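Long-range contacts in autoinducer 2 sensor kinase/phosphatase LuxQ (Vibrio cholerae, PDB 3C38), which autophosphorylates and drives a LuxU-to-LuxO phosphorelay at low cell density, and switches to phosphatase activity when its periplasmic domain, the part described here, senses autoinducer-2 through LuxP: residues D163-L168 / V190-G195; N179-V184 / C233-Q238; S52-L57 / S141-A146; F85-D90 / Y154-I159. All blocks are in the same frame, centred on the assembly; numbering follows the deposited sequence.

Interaction 1: D163-L168 / V190-G195; sequences DNFALL and VSTLKG
V190 fits its branched side chain against the first turn of helix 165-174, where L168 and the backbone of D163-F165 receive it. From CB, which lies 3.9 Å from N164 N, the two methyls diverge. CG2, anti to the backbone N, enters the bend before the helix and approaches F165 N to 3.7 Å, close to N164 C as well. CG1 takes the other branch and meets L168 CG at 3.7 Å, with L168 CD1 equally near, as the two side chains slide past each other in opposite directions. L168 CD1 also meets T192 CG2, 3.8 Å away, just after the strand. On the outer side, the F165 ring turns its edge to S191 O, which lies in the ring plane 3.6 Å from CD1. N164 caps the helix: its OD1 accepts from L167 N at 3.0 Å, the donor standing above the carbonyl plane. The contact seats the helix start on edge strand 187-191 of the four-stranded sheet. T192 OG1 bonds to L180 N and N179 OD1 of the adjacent strand, not to the helix. D163 has a backbone bond to L189 just beside, but between 163-168 and 190-195 the interface rests on van der Waals contacts.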
# COMPACT_ATOMS: atom_id res chain seq x y z
N ASP A 163 7.94 -0.65 -7.03
CA ASP A 163 7.99 -1.95 -7.67
C ASP A 163 6.80 -2.87 -7.39
O ASP A 163 6.90 -4.08 -7.62
CB ASP A 163 9.27 -2.68 -7.27
CG ASP A 163 10.51 -1.95 -7.74
OD1 ASP A 163 11.50 -1.95 -6.99
OD2 ASP A 163 10.49 -1.39 -8.87
N ASN A 164 5.70 -2.32 -6.91
CA ASN A 164 4.54 -3.16 -6.65
C ASN A 164 3.80 -3.40 -7.97
O ASN A 164 2.79 -2.74 -8.28
CB ASN A 164 3.59 -2.52 -5.64
CG ASN A 164 2.61 -3.52 -5.10
OD1 ASN A 164 2.12 -4.37 -5.84
ND2 ASN A 164 2.32 -3.43 -3.80
N PHE A 165 4.30 -4.35 -8.76
CA PHE A 165 3.73 -4.65 -10.06
C PHE A 165 2.30 -5.16 -9.97
O PHE A 165 1.45 -4.76 -10.75
CB PHE A 165 4.59 -5.68 -10.80
CG PHE A 165 4.12 -5.95 -12.21
CD1 PHE A 165 4.44 -5.08 -13.24
CD2 PHE A 165 3.31 -7.06 -12.48
CE1 PHE A 165 3.95 -5.29 -14.54
CE2 PHE A 165 2.81 -7.28 -13.77
CZ PHE A 165 3.14 -6.39 -14.81
N ALA A 166 2.04 -6.03 -9.00
CA ALA A 166 0.71 -6.61 -8.84
C ALA A 166 -0.36 -5.55 -8.64
O ALA A 166 -1.44 -5.64 -9.22
CB ALA A 166 0.71 -7.61 -7.66
N LEU A 167 -0.07 -4.56 -7.82
CA LEU A 167 -1.03 -3.50 -7.57
C LEU A 167 -1.38 -2.72 -8.84
O LEU A 167 -2.56 -2.52 -9.17
CB LEU A 167 -0.49 -2.52 -6.53
CG LEU A 167 -1.36 -1.26 -6.40
CD1 LEU A 167 -2.71 -1.67 -5.83
CD2 LEU A 167 -0.71 -0.23 -5.52
N LEU A 168 -0.35 -2.28 -9.56
CA LEU A 168 -0.53 -1.49 -10.77
C LEU A 168 -1.18 -2.27 -11.91
O LEU A 168 -2.01 -1.73 -12.64
CB LEU A 168 0.83 -0.97 -11.25
CG LEU A 168 0.93 0.49 -11.65
CD1 LEU A 168 1.97 0.64 -12.77
CD2 LEU A 168 -0.44 1.01 -12.07
N VAL A 190 6.50 2.28 -10.19
CA VAL A 190 6.32 0.99 -10.85
C VAL A 190 5.63 1.25 -12.19
O VAL A 190 4.92 2.25 -12.34
CB VAL A 190 5.48 -0.00 -9.98
CG1 VAL A 190 4.07 0.52 -9.77
CG2 VAL A 190 5.46 -1.38 -10.63
N SER A 191 5.86 0.36 -13.14
CA SER A 191 5.31 0.48 -14.49
C SER A 191 4.88 -0.87 -15.05
O SER A 191 5.43 -1.91 -14.66
CB SER A 191 6.38 1.08 -15.41
OG SER A 191 6.09 0.88 -16.78
N THR A 192 3.91 -0.85 -15.95
CA THR A 192 3.44 -2.08 -16.57
C THR A 192 4.04 -2.27 -17.97
O THR A 192 3.78 -3.29 -18.61
CB THR A 192 1.90 -2.09 -16.73
OG1 THR A 192 1.51 -1.00 -17.57
CG2 THR A 192 1.21 -1.99 -15.39
N LEU A 193 4.81 -1.29 -18.44
CA LEU A 193 5.42 -1.38 -19.78
C LEU A 193 6.31 -2.62 -19.94
O LEU A 193 7.13 -2.93 -19.07
CB LEU A 193 6.23 -0.12 -20.09
CG LEU A 193 5.42 1.08 -20.60
CD1 LEU A 193 4.48 1.56 -19.50
CD2 LEU A 193 6.35 2.22 -21.03
N LYS A 194 6.12 -3.33 -21.05
CA LYS A 194 6.91 -4.54 -21.34
C LYS A 194 8.30 -4.15 -21.84
O LYS A 194 9.28 -4.81 -21.55
CB LYS A 194 6.24 -5.41 -22.41
CG LYS A 194 4.73 -5.48 -22.33
CD LYS A 194 4.23 -6.15 -21.06
CE LYS A 194 2.70 -6.09 -20.99
NZ LYS A 194 2.16 -4.68 -20.94
N GLY A 195 8.36 -3.07 -22.60
CA GLY A 195 9.64 -2.62 -23.12
C GLY A 195 9.68 -2.69 -24.63
O GLY A 195 10.58 -2.13 -25.26

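Interaction 2: N179-V184 / C233-Q238; sequences NLVLAV and CVYSIQ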
# COMPACT_ATOMS: atom_id res chain seq x y z
N ASN A 179 -1.37 0.57 -20.82
CA ASN A 179 -0.24 0.57 -19.91
C ASN A 179 -0.42 1.67 -18.88
O ASN A 179 -1.07 2.70 -19.14
CB ASN A 179 1.07 0.83 -20.68
CG ASN A 179 1.73 -0.46 -21.16
OD1 ASN A 179 2.01 -1.37 -20.38
ND2 ASN A 179 2.01 -0.52 -22.45
N LEU A 180 0.18 1.45 -17.72
CA LEU A 180 0.14 2.43 -16.64
C LEU A 180 1.52 2.61 -16.04
O LEU A 180 2.37 1.72 -16.08
CB LEU A 180 -0.82 1.99 -15.53
CG LEU A 180 -2.32 1.81 -15.80
CD1 LEU A 180 -2.95 1.27 -14.52
CD2 LEU A 180 -2.98 3.13 -16.22
N VAL A 181 1.74 3.79 -15.48
CA VAL A 181 2.99 4.12 -14.81
C VAL A 181 2.64 4.87 -13.53
O VAL A 181 1.99 5.92 -13.58
CB VAL A 181 3.89 5.05 -15.66
CG1 VAL A 181 5.16 5.35 -14.89
CG2 VAL A 181 4.20 4.41 -17.02
N LEU A 182 3.05 4.34 -12.39
CA LEU A 182 2.79 5.00 -11.13
C LEU A 182 4.06 5.76 -10.81
O LEU A 182 5.14 5.19 -10.74
CB LEU A 182 2.47 3.99 -10.02
CG LEU A 182 2.28 4.57 -8.61
CD1 LEU A 182 1.16 5.60 -8.63
CD2 LEU A 182 1.95 3.46 -7.62
N ALA A 183 3.92 7.07 -10.62
CA ALA A 183 5.09 7.88 -10.34
C ALA A 183 4.87 8.96 -9.30
O ALA A 183 3.73 9.28 -8.95
CB ALA A 183 5.59 8.52 -11.63
N VAL A 184 5.98 9.51 -8.83
CA VAL A 184 6.01 10.60 -7.87
C VAL A 184 6.80 11.69 -8.57
O VAL A 184 8.02 11.59 -8.69
CB VAL A 184 6.74 10.21 -6.56
CG1 VAL A 184 6.85 11.42 -5.64
CG2 VAL A 184 6.01 9.08 -5.85
N CYS A 233 0.92 9.95 -8.90
CA CYS A 233 0.34 10.16 -10.22
C CYS A 233 0.35 8.92 -11.11
O CYS A 233 1.39 8.32 -11.37
CB CYS A 233 1.06 11.29 -10.93
SG CYS A 233 0.43 11.65 -12.61
N VAL A 234 -0.82 8.55 -11.59
CA VAL A 234 -0.92 7.41 -12.47
C VAL A 234 -1.03 7.87 -13.92
O VAL A 234 -2.00 8.55 -14.29
CB VAL A 234 -2.14 6.54 -12.14
CG1 VAL A 234 -2.27 5.42 -13.17
CG2 VAL A 234 -2.00 5.96 -10.72
N TYR A 235 -0.03 7.53 -14.72
CA TYR A 235 -0.04 7.88 -16.13
C TYR A 235 -0.68 6.72 -16.87
O TYR A 235 -0.26 5.56 -16.71
CB TYR A 235 1.38 8.10 -16.65
CG TYR A 235 2.10 9.27 -16.01
CD1 TYR A 235 2.85 9.10 -14.86
CD2 TYR A 235 2.00 10.55 -16.56
CE1 TYR A 235 3.51 10.18 -14.27
CE2 TYR A 235 2.65 11.63 -15.98
CZ TYR A 235 3.40 11.44 -14.84
OH TYR A 235 4.02 12.51 -14.25
N SER A 236 -1.71 7.03 -17.66
CA SER A 236 -2.41 6.00 -18.42
C SER A 236 -2.16 6.29 -19.90
O SER A 236 -2.31 7.43 -20.36
CB SER A 236 -3.92 6.01 -18.11
OG SER A 236 -4.52 7.24 -18.48
N ILE A 237 -1.78 5.26 -20.64
CA ILE A 237 -1.47 5.43 -22.04
C ILE A 237 -2.45 4.73 -22.95
O ILE A 237 -2.75 3.55 -22.76
CB ILE A 237 -0.05 4.92 -22.34
CG1 ILE A 237 0.86 5.22 -21.16
CG2 ILE A 237 0.50 5.60 -23.59
CD1 ILE A 237 2.21 4.60 -21.26
N GLN A 238 -2.94 5.47 -23.94
CA GLN A 238 -3.87 4.91 -24.90
C GLN A 238 -3.54 5.44 -26.29
O GLN A 238 -3.21 6.61 -26.47
CB GLN A 238 -5.30 5.29 -24.51
CG GLN A 238 -6.31 4.16 -24.74
CD GLN A 238 -5.96 2.89 -23.97
OE1 GLN A 238 -5.88 2.89 -22.74
NE2 GLN A 238 -5.74 1.80 -24.70
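Strands 179-184 and 233-238 run antiparallel at 159°, with V181 and Y235 forming a hydrogen-bonded pair in which Y235 N reaches V181 O at 2.8 Å and V181 N returns to Y235 O at 2.9 Å. A183 and C233 form the next such pair, and between them L182 and V234 make a non-hydrogen-bonded pair. Y235 CG lies anti to the carbonyl carbon (chi1 -64°), and the ring presents its edge to A183 CB, 3.7 Å from CE1. C233 SG lies over one face of the same ring, offset toward the rim. These are the two central strands of the four-stranded sheet of the second PAS-like (Cache) module, flanked by 187-191 and 216-225. Helix 201-205 packs against the face carrying V181, Y235 and I237, with V204 touching all three. On the other face, V234 spreads its methyls between two leucines, CG1 meeting L180 CD2 at 3.9 Å and CG2 meeting L182 CD1 at 3.8 Å. L180 CD2 also reaches S236 CB at 3.6 Å, while L168 and I171 of helix 165-174 pack on L180. N179 CB touches I237 CD1 at 4.0 Å, and the N179 amide ND2 is hydrogen-bonded to Y199 OH.

Interaction 3: S52-L57 / S141-A146; sequences SLINAL and SSLIEA
L143 pushes its forked tip between L53 and L57, two leucines one turn apart on helix 51-58. The arrangement is a helix packed over the end of an antiparallel sheet, here the five-stranded sheet of the first PAS-like (Cache) module; the axes of helix 52-57 and strand 141-143 approach to 10.6 Å at 60°. Each branch of L143 fills one side of the hollow. CD2 comes up against L53 CD2 at 3.5 Å, and CD1 lies 3.8 Å from L57 CD2; in both pairs the side chains cross at about a right angle. The helix leucines match each other in shape, CG anti to the backbone N (chi1 171° in L53), and each offers its CD2 to a different branch of L143. I54 supplies the third bump. It comes in nearer the base of L143, its CD1 lying 3.9 Å from L143 CB. The rest of its fit is doubtful, because I54 is modelled too near both I144 and E145 for the details to be trusted. I86 of strand 83-88, one strand beyond 153-160, touches L53, L57 and L143, so the hollow has an apolar floor, and F68 and F69 of helix 65-74 pack on L53 from the helical layer. At the start of the strand segment S141 OG is hydrogen-bonded to D45 OD1 of the long helix 22-47. Within helix 51-58 the turn that carries these bumps is held by the backbone bond from A56 N to S52 O, 2.8 Å long.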
# COMPACT_ATOMS: atom_id res chain seq x y z
N SER A 52 -8.05 -14.76 18.96
CA SER A 52 -6.81 -15.48 18.75
C SER A 52 -5.65 -14.49 18.71
O SER A 52 -4.67 -14.63 19.44
CB SER A 52 -6.85 -16.26 17.43
OG SER A 52 -7.95 -17.15 17.40
N LEU A 53 -5.78 -13.47 17.87
CA LEU A 53 -4.74 -12.46 17.76
C LEU A 53 -4.51 -11.80 19.11
O LEU A 53 -3.38 -11.75 19.60
CB LEU A 53 -5.13 -11.38 16.74
CG LEU A 53 -4.21 -10.15 16.71
CD1 LEU A 53 -2.78 -10.58 16.42
CD2 LEU A 53 -4.69 -9.17 15.66
N ILE A 54 -5.58 -11.32 19.72
CA ILE A 54 -5.48 -10.65 21.01
C ILE A 54 -4.80 -11.48 22.09
O ILE A 54 -3.94 -10.97 22.81
CB ILE A 54 -6.86 -10.21 21.53
CG1 ILE A 54 -7.49 -9.21 20.55
CG2 ILE A 54 -6.71 -9.53 22.88
CD1 ILE A 54 -6.74 -7.91 20.42
N ASN A 55 -5.16 -12.75 22.22
CA ASN A 55 -4.53 -13.56 23.26
C ASN A 55 -3.11 -13.96 22.87
O ASN A 55 -2.20 -13.90 23.70
CB ASN A 55 -5.39 -14.80 23.61
CG ASN A 55 -5.07 -16.02 22.75
OD1 ASN A 55 -3.94 -16.50 22.73
ND2 ASN A 55 -6.08 -16.54 22.06
N ALA A 56 -2.91 -14.34 21.61
CA ALA A 56 -1.58 -14.72 21.16
C ALA A 56 -0.65 -13.57 21.48
O ALA A 56 0.52 -13.76 21.82
CB ALA A 56 -1.59 -14.99 19.66
N LEU A 57 -1.20 -12.36 21.39
CA LEU A 57 -0.46 -11.14 21.67
C LEU A 57 -0.19 -10.95 23.15
O LEU A 57 0.96 -10.94 23.57
CB LEU A 57 -1.22 -9.92 21.14
CG LEU A 57 -0.53 -8.57 21.37
CD1 LEU A 57 0.75 -8.49 20.55
CD2 LEU A 57 -1.47 -7.46 20.99
N SER A 141 -4.86 -0.11 13.24
CA SER A 141 -6.12 -0.59 13.79
C SER A 141 -5.94 -1.02 15.25
O SER A 141 -5.12 -1.89 15.56
CB SER A 141 -6.66 -1.76 12.96
OG SER A 141 -8.00 -2.07 13.34
N SER A 142 -6.70 -0.40 16.14
CA SER A 142 -6.62 -0.69 17.57
C SER A 142 -6.83 -2.16 17.89
O SER A 142 -7.69 -2.81 17.31
CB SER A 142 -7.66 0.15 18.32
OG SER A 142 -7.64 1.50 17.87
N LEU A 143 -6.04 -2.68 18.83
CA LEU A 143 -6.16 -4.07 19.26
C LEU A 143 -6.69 -4.03 20.68
O LEU A 143 -5.94 -3.81 21.63
CB LEU A 143 -4.80 -4.77 19.24
CG LEU A 143 -4.18 -4.99 17.86
CD1 LEU A 143 -2.77 -5.53 18.01
CD2 LEU A 143 -5.04 -5.96 17.06
N ILE A 144 -8.00 -4.21 20.82
CA ILE A 144 -8.65 -4.18 22.12
C ILE A 144 -8.88 -5.59 22.65
O ILE A 144 -8.79 -6.56 21.90
CB ILE A 144 -9.96 -3.39 22.03
CG1 ILE A 144 -9.62 -1.96 21.61
CG2 ILE A 144 -10.69 -3.40 23.36
CD1 ILE A 144 -10.80 -1.14 21.13
N GLU A 145 -9.17 -5.72 23.94
CA GLU A 145 -9.37 -7.04 24.49
C GLU A 145 -10.78 -7.30 25.00
O GLU A 145 -11.48 -6.38 25.41
CB GLU A 145 -8.35 -7.29 25.59
CG GLU A 145 -7.90 -8.72 25.67
CD GLU A 145 -8.08 -9.31 27.04
OE1 GLU A 145 -8.39 -8.54 27.97
OE2 GLU A 145 -7.91 -10.54 27.18
N ALA A 146 -11.17 -8.58 24.97
CA ALA A 146 -12.49 -9.02 25.41
C ALA A 146 -13.13 -8.17 26.51
O ALA A 146 -12.69 -8.18 27.66
CB ALA A 146 -12.42 -10.48 25.85

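Interaction 4: F85-D90 / Y154-I159; sequences FISSHD and YLYVGI
F85 and Y156 form the dense part of this contact, their rings nearly parallel (11° between planes) but slid so far that they barely overlap, with centroids 4.7 Å apart. The slide brings Y156 CB over the face of the F85 ring, 3.5 Å from its centroid, in a CH-pi contact. F85 CG lies between the backbone N and the carbonyl carbon (chi1 70°), which places it on the side of Y156. S87 CB extends the row, 3.4 Å from Y156 CE1, and I113 of helix 106-115 packs on F85, S87 and Y156. Four backbone bonds join strand 83-88 antiparallel to 153-160, the central strand of a sheet with the 2-1-5-4-3 order of PAS and Cache folds. F85 and Y156 are a hydrogen-bonded pair, Y156 N to F85 O at 2.8 Å with F85 N returning to Y156 O, and S87 with Y154 is the next. On the opposite face the packing is sparser: I86 CG1 meets L155 CD1 at 3.8 Å, their side chains crossing obliquely. Toward the partly exposed end the Y154 ring leads away from strand 83-88, its edge near S87 O, and makes a cation-pi contact with R140.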
# COMPACT_ATOMS: atom_id res chain seq x y z
N PHE A 85 3.03 -5.17 11.48
CA PHE A 85 3.78 -5.10 12.73
C PHE A 85 2.84 -4.53 13.79
O PHE A 85 1.95 -3.74 13.49
CB PHE A 85 5.07 -4.27 12.57
CG PHE A 85 4.85 -2.81 12.38
CD1 PHE A 85 4.54 -1.99 13.46
CD2 PHE A 85 4.95 -2.24 11.11
CE1 PHE A 85 4.35 -0.64 13.29
CE2 PHE A 85 4.76 -0.88 10.92
CZ PHE A 85 4.46 -0.08 12.01
N ILE A 86 3.03 -4.98 15.03
CA ILE A 86 2.19 -4.53 16.14
C ILE A 86 2.95 -3.61 17.08
O ILE A 86 4.05 -3.93 17.53
CB ILE A 86 1.65 -5.74 16.93
CG1 ILE A 86 0.80 -6.62 16.01
CG2 ILE A 86 0.80 -5.27 18.10
CD1 ILE A 86 0.32 -7.89 16.65
N SER A 87 2.35 -2.45 17.36
CA SER A 87 2.95 -1.47 18.25
C SER A 87 2.22 -1.31 19.58
O SER A 87 1.04 -1.61 19.71
CB SER A 87 3.01 -0.10 17.56
OG SER A 87 2.27 0.89 18.28
N SER A 88 2.96 -0.82 20.56
CA SER A 88 2.45 -0.55 21.89
C SER A 88 3.35 0.61 22.28
O SER A 88 4.43 0.41 22.85
CB SER A 88 2.67 -1.75 22.82
OG SER A 88 1.86 -1.61 23.98
N HIS A 89 2.90 1.81 21.96
CA HIS A 89 3.67 3.02 22.19
C HIS A 89 4.87 2.88 21.24
O HIS A 89 4.84 2.05 20.33
CB HIS A 89 4.12 3.13 23.65
CG HIS A 89 3.00 2.96 24.62
ND1 HIS A 89 1.79 3.61 24.49
CD2 HIS A 89 2.88 2.18 25.72
CE1 HIS A 89 0.98 3.24 25.46
NE2 HIS A 89 1.62 2.37 26.22
N ASP A 90 5.91 3.68 21.44
CA ASP A 90 7.07 3.61 20.55
C ASP A 90 7.74 2.24 20.55
O ASP A 90 8.82 2.08 19.97
CB ASP A 90 8.08 4.68 20.93
CG ASP A 90 7.46 6.06 21.04
OD1 ASP A 90 6.83 6.51 20.06
OD2 ASP A 90 7.61 6.69 22.11
N TYR A 154 -1.55 -1.99 18.78
CA TYR A 154 -2.04 -1.54 17.49
C TYR A 154 -1.42 -2.39 16.39
O TYR A 154 -0.24 -2.77 16.46
CB TYR A 154 -1.68 -0.08 17.28
CG TYR A 154 -2.58 0.88 18.02
CD1 TYR A 154 -3.84 1.21 17.51
CD2 TYR A 154 -2.19 1.44 19.24
CE1 TYR A 154 -4.69 2.07 18.20
CE2 TYR A 154 -3.04 2.31 19.94
CZ TYR A 154 -4.29 2.62 19.40
OH TYR A 154 -5.14 3.47 20.07
N LEU A 155 -2.24 -2.72 15.39
CA LEU A 155 -1.78 -3.50 14.26
C LEU A 155 -1.62 -2.53 13.10
O LEU A 155 -2.54 -1.78 12.75
CB LEU A 155 -2.78 -4.60 13.89
CG LEU A 155 -2.42 -5.41 12.63
CD1 LEU A 155 -1.05 -6.02 12.79
CD2 LEU A 155 -3.47 -6.49 12.38
N TYR A 156 -0.42 -2.52 12.54
CA TYR A 156 -0.11 -1.65 11.41
C TYR A 156 0.07 -2.53 10.19
O TYR A 156 0.75 -3.56 10.25
CB TYR A 156 1.19 -0.87 11.67
CG TYR A 156 1.11 0.22 12.71
CD1 TYR A 156 1.07 -0.07 14.08
CD2 TYR A 156 1.12 1.56 12.34
CE1 TYR A 156 1.04 0.96 15.04
CE2 TYR A 156 1.08 2.58 13.27
CZ TYR A 156 1.04 2.28 14.62
OH TYR A 156 0.99 3.32 15.51
N VAL A 157 -0.55 -2.14 9.08
CA VAL A 157 -0.41 -2.87 7.83
C VAL A 157 0.03 -1.86 6.79
O VAL A 157 -0.40 -0.69 6.81
CB VAL A 157 -1.75 -3.52 7.36
CG1 VAL A 157 -2.28 -4.46 8.45
CG2 VAL A 157 -2.77 -2.46 7.02
N GLY A 158 0.88 -2.29 5.88
CA GLY A 158 1.33 -1.38 4.85
C GLY A 158 1.42 -2.01 3.48
O GLY A 158 1.56 -3.24 3.36
N ILE A 159 1.32 -1.17 2.45
CA ILE A 159 1.43 -1.56 1.06
C ILE A 159 2.60 -0.77 0.50
O ILE A 159 2.57 0.46 0.53
CB ILE A 159 0.22 -1.15 0.22
CG1 ILE A 159 -1.04 -1.83 0.73
CG2 ILE A 159 0.42 -1.56 -1.22
CD1 ILE A 159 -2.30 -1.27 0.07

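In the fold
The four contacts divide between two PAS-like modules of the periplasmic sensor. Interactions 3 and 4, centres about 12 Å apart, belong to the five-stranded sheet, where S141 N bonds to L155 O across neighbouring strands; their segments alternate along the chain. Interactions 1 and 2, centres about 10 Å apart, likewise alternate and share the four-stranded sheet, with V190 O bonded to L182 N. Interactions 3 and 4 both close before interaction 1 opens. The modules lie on opposite sides of the chain's centre, interactions 2 and 3 having centres about 39 Å apart. Strand 153-160 is followed, after a short connection, by helix 165-174, where N164 ND2 packs on I159 CG2, consistent with a two-module sensor that binds LuxP.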